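DnaB intein (Synechocystis sp., PDB 1MI8) is a mini-intein that probably excises itself from a replicative DNA helicase precursor by protein splicing, joining the flanking segments. Local coordinates at residues A[21-35]-A[137-149]. The protein carries 4 engineered substitutions. Sequence-based numbering, arbitrary orientation.
Sequences IKDLLDEKDFEIWAI and FDLTVPGPHNFVA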
loop_
_atom_site.group_PDB
_atom_site.type_symbol
_atom_site.label_atom_id
_atom_site.label_comp_id
_atom_site.label_asym_id
_atom_site.label_seq_id
_atom_site.Cartn_x
_atom_site.Cartn_y
_atom_site.Cartn_z
ATOM N N ILE A 21 -7.783 15.116 17.438
ATOM C CA ILE A 21 -7.931 16.365 16.691
ATOM C C ILE A 21 -9.425 16.777 16.703
ATOM O O ILE A 21 -9.737 17.989 16.724
ATOM C CB ILE A 21 -7.387 16.252 15.217
ATOM C CG1 ILE A 21 -7.440 17.616 14.532
ATOM C CG2 ILE A 21 -8.090 15.174 14.493
ATOM C CD1 ILE A 21 -6.725 17.713 13.195
ATOM N N LYS A 22 -10.341 15.796 16.677
ATOM C CA LYS A 22 -11.791 16.123 16.784
ATOM C C LYS A 22 -12.024 16.933 18.088
ATOM O O LYS A 22 -12.692 17.981 18.084
ATOM C CB LYS A 22 -12.652 14.873 16.861
ATOM C CG LYS A 22 -14.196 15.110 16.928
ATOM C CD LYS A 22 -14.830 14.223 18.013
ATOM C CE LYS A 22 -16.383 14.233 18.049
ATOM N NZ LYS A 22 -16.954 13.316 16.989
ATOM N N ASP A 23 -11.449 16.453 19.185
ATOM C CA ASP A 23 -11.576 17.131 20.460
ATOM C C ASP A 23 -10.860 18.461 20.477
ATOM O O ASP A 23 -11.020 19.207 21.417
ATOM C CB ASP A 23 -11.064 16.272 21.610
ATOM C CG ASP A 23 -12.017 15.159 21.967
ATOM O OD1 ASP A 23 -13.147 15.148 21.449
ATOM O OD2 ASP A 23 -11.645 14.285 22.771
ATOM N N LEU A 24 -10.072 18.789 19.458
ATOM C CA LEU A 24 -9.407 20.082 19.464
ATOM C C LEU A 24 -10.053 21.083 18.492
ATOM O O LEU A 24 -9.533 22.162 18.291
ATOM C CB LEU A 24 -7.919 19.934 19.102
ATOM C CG LEU A 24 -7.003 19.195 20.077
ATOM C CD1 LEU A 24 -5.744 18.716 19.375
ATOM C CD2 LEU A 24 -6.682 20.104 21.259
ATOM N N LEU A 25 -11.187 20.734 17.912
ATOM C CA LEU A 25 -11.829 21.607 16.932
ATOM C C LEU A 25 -12.030 23.047 17.392
ATOM O O LEU A 25 -11.775 24.000 16.642
ATOM C CB LEU A 25 -13.169 21.012 16.523
ATOM C CG LEU A 25 -13.903 21.628 15.352
ATOM C CD1 LEU A 25 -13.076 21.464 14.076
ATOM C CD2 LEU A 25 -15.269 20.934 15.192
ATOM N N ASP A 26 -12.489 23.212 18.628
ATOM C CA ASP A 26 -12.719 24.555 19.127
ATOM C C ASP A 26 -11.567 24.989 20.007
ATOM O O ASP A 26 -11.754 25.428 21.148
ATOM C CB ASP A 26 -14.044 24.620 19.879
ATOM C CG ASP A 26 -15.218 24.214 19.001
ATOM O OD1 ASP A 26 -15.292 24.736 17.855
ATOM O OD2 ASP A 26 -16.063 23.384 19.448
ATOM N N GLU A 27 -10.366 24.867 19.469
ATOM C CA GLU A 27 -9.201 25.252 20.215
ATOM C C GLU A 27 -8.225 25.898 19.270
ATOM O O GLU A 27 -8.213 25.585 18.093
ATOM C CB GLU A 27 -8.570 24.024 20.839
ATOM C CG GLU A 27 -9.161 23.617 22.151
ATOM C CD GLU A 27 -8.789 24.580 23.265
ATOM O OE1 GLU A 27 -7.710 25.233 23.192
ATOM O OE2 GLU A 27 -9.568 24.663 24.229
ATOM N N LYS A 28 -7.426 26.827 19.783
ATOM C CA LYS A 28 -6.414 27.477 18.972
ATOM C C LYS A 28 -5.266 28.054 19.759
ATOM O O LYS A 28 -5.330 28.254 20.975
ATOM C CB LYS A 28 -7.010 28.553 18.045
ATOM C CG LYS A 28 -8.294 29.228 18.514
ATOM C CD LYS A 28 -8.689 30.384 17.561
ATOM C CE LYS A 28 -7.585 31.461 17.475
ATOM N NZ LYS A 28 -7.974 32.676 16.680
ATOM N N ASP A 29 -4.171 28.258 19.049
ATOM C CA ASP A 29 -2.970 28.818 19.621
ATOM C C ASP A 29 -2.328 27.992 20.706
ATOM O O ASP A 29 -1.918 28.498 21.757
ATOM C CB ASP A 29 -3.253 30.239 20.098
ATOM C CG ASP A 29 -3.356 31.206 18.938
ATOM O OD1 ASP A 29 -4.107 30.917 17.987
ATOM O OD2 ASP A 29 -2.673 32.244 18.974
ATOM N N PHE A 30 -2.243 26.701 20.433
ATOM C CA PHE A 30 -1.598 25.783 21.352
ATOM C C PHE A 30 -0.438 25.218 20.562
ATOM O O PHE A 30 -0.463 25.183 19.348
ATOM C CB PHE A 30 -2.562 24.696 21.807
ATOM C CG PHE A 30 -3.253 23.995 20.689
ATOM C CD1 PHE A 30 -2.691 22.850 20.120
ATOM C CD2 PHE A 30 -4.452 24.492 20.172
ATOM C CE1 PHE A 30 -3.306 22.200 19.037
ATOM C CE2 PHE A 30 -5.085 23.845 19.080
ATOM C CZ PHE A 30 -4.494 22.691 18.514
ATOM N N GLU A 31 0.601 24.797 21.242
ATOM C CA GLU A 31 1.705 24.298 20.479
ATOM C C GLU A 31 1.635 22.831 20.149
ATOM O O GLU A 31 1.144 22.035 20.928
ATOM C CB GLU A 31 2.998 24.583 21.214
ATOM C CG GLU A 31 3.835 25.591 20.459
ATOM C CD GLU A 31 4.102 26.778 21.294
ATOM O OE1 GLU A 31 4.477 26.557 22.465
ATOM O OE2 GLU A 31 3.941 27.917 20.790
ATOM N N ILE A 32 2.125 22.486 18.975
ATOM C CA ILE A 32 2.184 21.088 18.580
ATOM C C ILE A 32 3.645 20.799 18.237
ATOM O O ILE A 32 4.479 21.685 18.390
ATOM C CB ILE A 32 1.214 20.786 17.405
ATOM C CG1 ILE A 32 1.374 21.762 16.213
ATOM C CG2 ILE A 32 -0.213 20.860 17.941
ATOM C CD1 ILE A 32 2.764 21.729 15.472
ATOM N N TRP A 33 3.979 19.569 17.869
ATOM C CA TRP A 33 5.360 19.250 17.461
ATOM C C TRP A 33 5.443 19.204 15.915
ATOM O O TRP A 33 4.629 18.543 15.277
ATOM C CB TRP A 33 5.804 17.923 18.031
ATOM C CG TRP A 33 6.189 18.030 19.460
ATOM C CD1 TRP A 33 5.582 17.417 20.547
ATOM C CD2 TRP A 33 7.277 18.797 19.994
ATOM N NE1 TRP A 33 6.241 17.760 21.705
ATOM C CE2 TRP A 33 7.281 18.599 21.397
ATOM C CE3 TRP A 33 8.247 19.634 19.424
ATOM C CZ2 TRP A 33 8.221 19.200 22.228
ATOM C CZ3 TRP A 33 9.183 20.232 20.254
ATOM C CH2 TRP A 33 9.164 20.011 21.640
ATOM N N ALA A 34 6.376 19.976 15.333
ATOM C CA ALA A 34 6.567 20.013 13.871
ATOM C C ALA A 34 8.024 19.759 13.552
ATOM O O ALA A 34 8.888 19.967 14.389
ATOM C CB ALA A 34 6.163 21.351 13.297
ATOM N N ILE A 35 8.296 19.275 12.356
ATOM C CA ILE A 35 9.673 19.059 11.968
ATOM C C ILE A 35 10.060 20.300 11.137
ATOM O O ILE A 35 9.238 20.831 10.378
ATOM C CB ILE A 35 9.872 17.760 11.075
ATOM C CG1 ILE A 35 11.351 17.587 10.778
ATOM C CG2 ILE A 35 9.104 17.855 9.744
ATOM C CD1 ILE A 35 11.710 16.573 9.720
ATOM N N PHE A 137 -10.490 15.814 9.459
ATOM C CA PHE A 137 -9.985 17.094 9.947
ATOM C C PHE A 137 -8.515 17.453 9.617
ATOM O O PHE A 137 -7.685 16.576 9.297
ATOM C CB PHE A 137 -10.110 17.156 11.480
ATOM C CG PHE A 137 -11.506 16.840 12.048
ATOM C CD1 PHE A 137 -12.027 15.552 12.008
ATOM C CD2 PHE A 137 -12.252 17.841 12.695
ATOM C CE1 PHE A 137 -13.257 15.232 12.594
ATOM C CE2 PHE A 137 -13.514 17.543 13.310
ATOM C CZ PHE A 137 -14.020 16.241 13.261
ATOM N N ASP A 138 -8.200 18.752 9.752
ATOM C CA ASP A 138 -6.847 19.248 9.536
ATOM C C ASP A 138 -6.592 20.483 10.410
ATOM O O ASP A 138 -7.440 20.974 11.171
ATOM C CB ASP A 138 -6.605 19.566 8.030
ATOM C CG ASP A 138 -5.093 19.494 7.609
ATOM O OD1 ASP A 138 -4.213 19.209 8.473
ATOM O OD2 ASP A 138 -4.794 19.747 6.387
ATOM N N LEU A 139 -5.404 21.004 10.337
ATOM C CA LEU A 139 -5.193 22.153 11.150
ATOM C C LEU A 139 -4.168 22.912 10.395
ATOM O O LEU A 139 -3.541 22.368 9.493
ATOM C CB LEU A 139 -4.782 21.727 12.571
ATOM C CG LEU A 139 -3.611 20.762 12.801
ATOM C CD1 LEU A 139 -2.325 21.518 12.675
ATOM C CD2 LEU A 139 -3.703 20.154 14.190
ATOM N N THR A 140 -4.031 24.185 10.732
ATOM C CA THR A 140 -3.102 25.051 10.048
ATOM C C THR A 140 -1.957 25.353 11.005
ATOM O O THR A 140 -2.159 25.614 12.202
ATOM C CB THR A 140 -3.816 26.363 9.619
ATOM O OG1 THR A 140 -4.999 26.035 8.893
ATOM C CG2 THR A 140 -2.949 27.186 8.715
ATOM N N VAL A 141 -0.747 25.305 10.477
ATOM C CA VAL A 141 0.432 25.554 11.280
ATOM C C VAL A 141 1.430 26.411 10.475
ATOM O O VAL A 141 2.255 25.899 9.690
ATOM C CB VAL A 141 1.059 24.214 11.764
ATOM C CG1 VAL A 141 1.270 23.305 10.567
ATOM C CG2 VAL A 141 2.392 24.452 12.488
ATOM N N PRO A 142 1.320 27.751 10.646
ATOM C CA PRO A 142 2.160 28.771 9.998
ATOM C C PRO A 142 3.659 28.501 10.194
ATOM O O PRO A 142 4.123 28.274 11.322
ATOM C CB PRO A 142 1.709 30.061 10.680
ATOM C CG PRO A 142 0.189 29.853 10.797
ATOM C CD PRO A 142 0.096 28.360 11.219
ATOM N N GLY A 143 4.406 28.525 9.097
ATOM C CA GLY A 143 5.832 28.282 9.151
ATOM C C GLY A 143 6.229 26.867 8.773
ATOM O O GLY A 143 6.555 26.604 7.615
ATOM N N PRO A 144 6.250 25.921 9.733
ATOM C CA PRO A 144 6.647 24.572 9.289
ATOM C C PRO A 144 5.564 23.772 8.563
ATOM O O PRO A 144 5.872 22.835 7.855
ATOM C CB PRO A 144 7.150 23.897 10.593
ATOM C CG PRO A 144 6.275 24.503 11.619
ATOM C CD PRO A 144 6.211 26.014 11.201
ATOM N N HIS A 145 4.303 24.130 8.736
ATOM C CA HIS A 145 3.177 23.436 8.067
ATOM C C HIS A 145 3.054 21.908 8.268
ATOM O O HIS A 145 2.678 21.185 7.360
ATOM C CB HIS A 145 3.167 23.749 6.545
ATOM C CG HIS A 145 3.011 25.213 6.238
ATOM N ND1 HIS A 145 1.944 25.959 6.694
ATOM C CD2 HIS A 145 3.820 26.086 5.584
ATOM C CE1 HIS A 145 2.103 27.224 6.341
ATOM N NE2 HIS A 145 3.235 27.331 5.667
ATOM N N ASN A 146 3.413 21.399 9.433
ATOM C CA ASN A 146 3.209 19.978 9.638
ATOM C C ASN A 146 3.068 19.763 11.129
ATOM O O ASN A 146 3.261 20.710 11.923
ATOM C CB ASN A 146 4.385 19.187 9.067
ATOM C CG ASN A 146 5.675 19.463 9.805
ATOM O OD1 ASN A 146 5.967 18.829 10.810
ATOM N ND2 ASN A 146 6.466 20.432 9.291
ATOM N N PHE A 147 2.649 18.567 11.525
ATOM C CA PHE A 147 2.497 18.278 12.970
ATOM C C PHE A 147 2.515 16.796 13.209
ATOM O O PHE A 147 2.328 16.007 12.296
ATOM C CB PHE A 147 1.166 18.848 13.555
ATOM C CG PHE A 147 -0.105 18.418 12.792
ATOM C CD1 PHE A 147 -0.435 18.998 11.565
ATOM C CD2 PHE A 147 -0.946 17.412 13.304
ATOM C CE1 PHE A 147 -1.575 18.586 10.851
ATOM C CE2 PHE A 147 -2.077 16.994 12.618
ATOM C CZ PHE A 147 -2.413 17.562 11.386
ATOM N N VAL A 148 2.674 16.425 14.468
ATOM C CA VAL A 148 2.679 15.040 14.865
ATOM C C VAL A 148 1.288 14.559 15.286
ATOM O O VAL A 148 0.638 15.163 16.155
ATOM C CB VAL A 148 3.607 14.861 16.025
ATOM C CG1 VAL A 148 3.532 13.375 16.544
ATOM C CG2 VAL A 148 5.027 15.345 15.607
ATOM N N ALA A 149 0.816 13.495 14.636
ATOM C CA ALA A 149 -0.426 12.889 14.984
ATOM C C ALA A 149 -0.198 11.392 14.982
ATOM O O ALA A 149 0.406 10.818 14.045
ATOM C CB ALA A 149 -1.521 13.324 13.994
HETATM O O HOH W 1 2.021 17.464 17.526
#
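N146 ND2 donates to two carbonyls, I35 O across the contact and P144 O in its own loop. The bond from N146 ND2 to I35 O is 3.0 Å long and nearly straight (168°). At the other end of the amide, N146 OD1 accepts I35 N at 2.8 Å, in the carbonyl plane and on a lone pair. P144 O is approached from above its carbonyl plane, so the amide ties the loop at P144 to strand 31–35 and its rotation is fixed. CG of N146 stands between the backbone N and the carbonyl carbon (chi1 65°), which turns the amide toward I35. With an alanine here, I35 N and I35 O would probably lose these mates, and P144 O its donor. The ring of P144 adds an apolar touch, P144 CG lying 3.6 Å from A34 CB. In the all-beta intein splicing domain (the Hint fold), strands 31–35 and 146–149 cross at 109°, too steeply for a regular ladder; W33 O takes a weak hydrogen bond from V148 N and a CA-H...O contact from F147 CA at 3.2 Å. A water bridges W33 N and V148 O beside this crossing. Next to the crossing, I32 CD1 lies against F147 CB and V141 CG2, while N146 O is buried with no partner. At the other end of the contact, K22 CA makes a CH-pi contact over one face of the F137 ring, 4.3 Å from the centroid, and L25 CD1 lies in plane at its edge. I21, extended with CG1 opposite the backbone N, slides past F137 and sets I21 CD1 between F137 CB and L139 CD2, the latter 4.0 Å away.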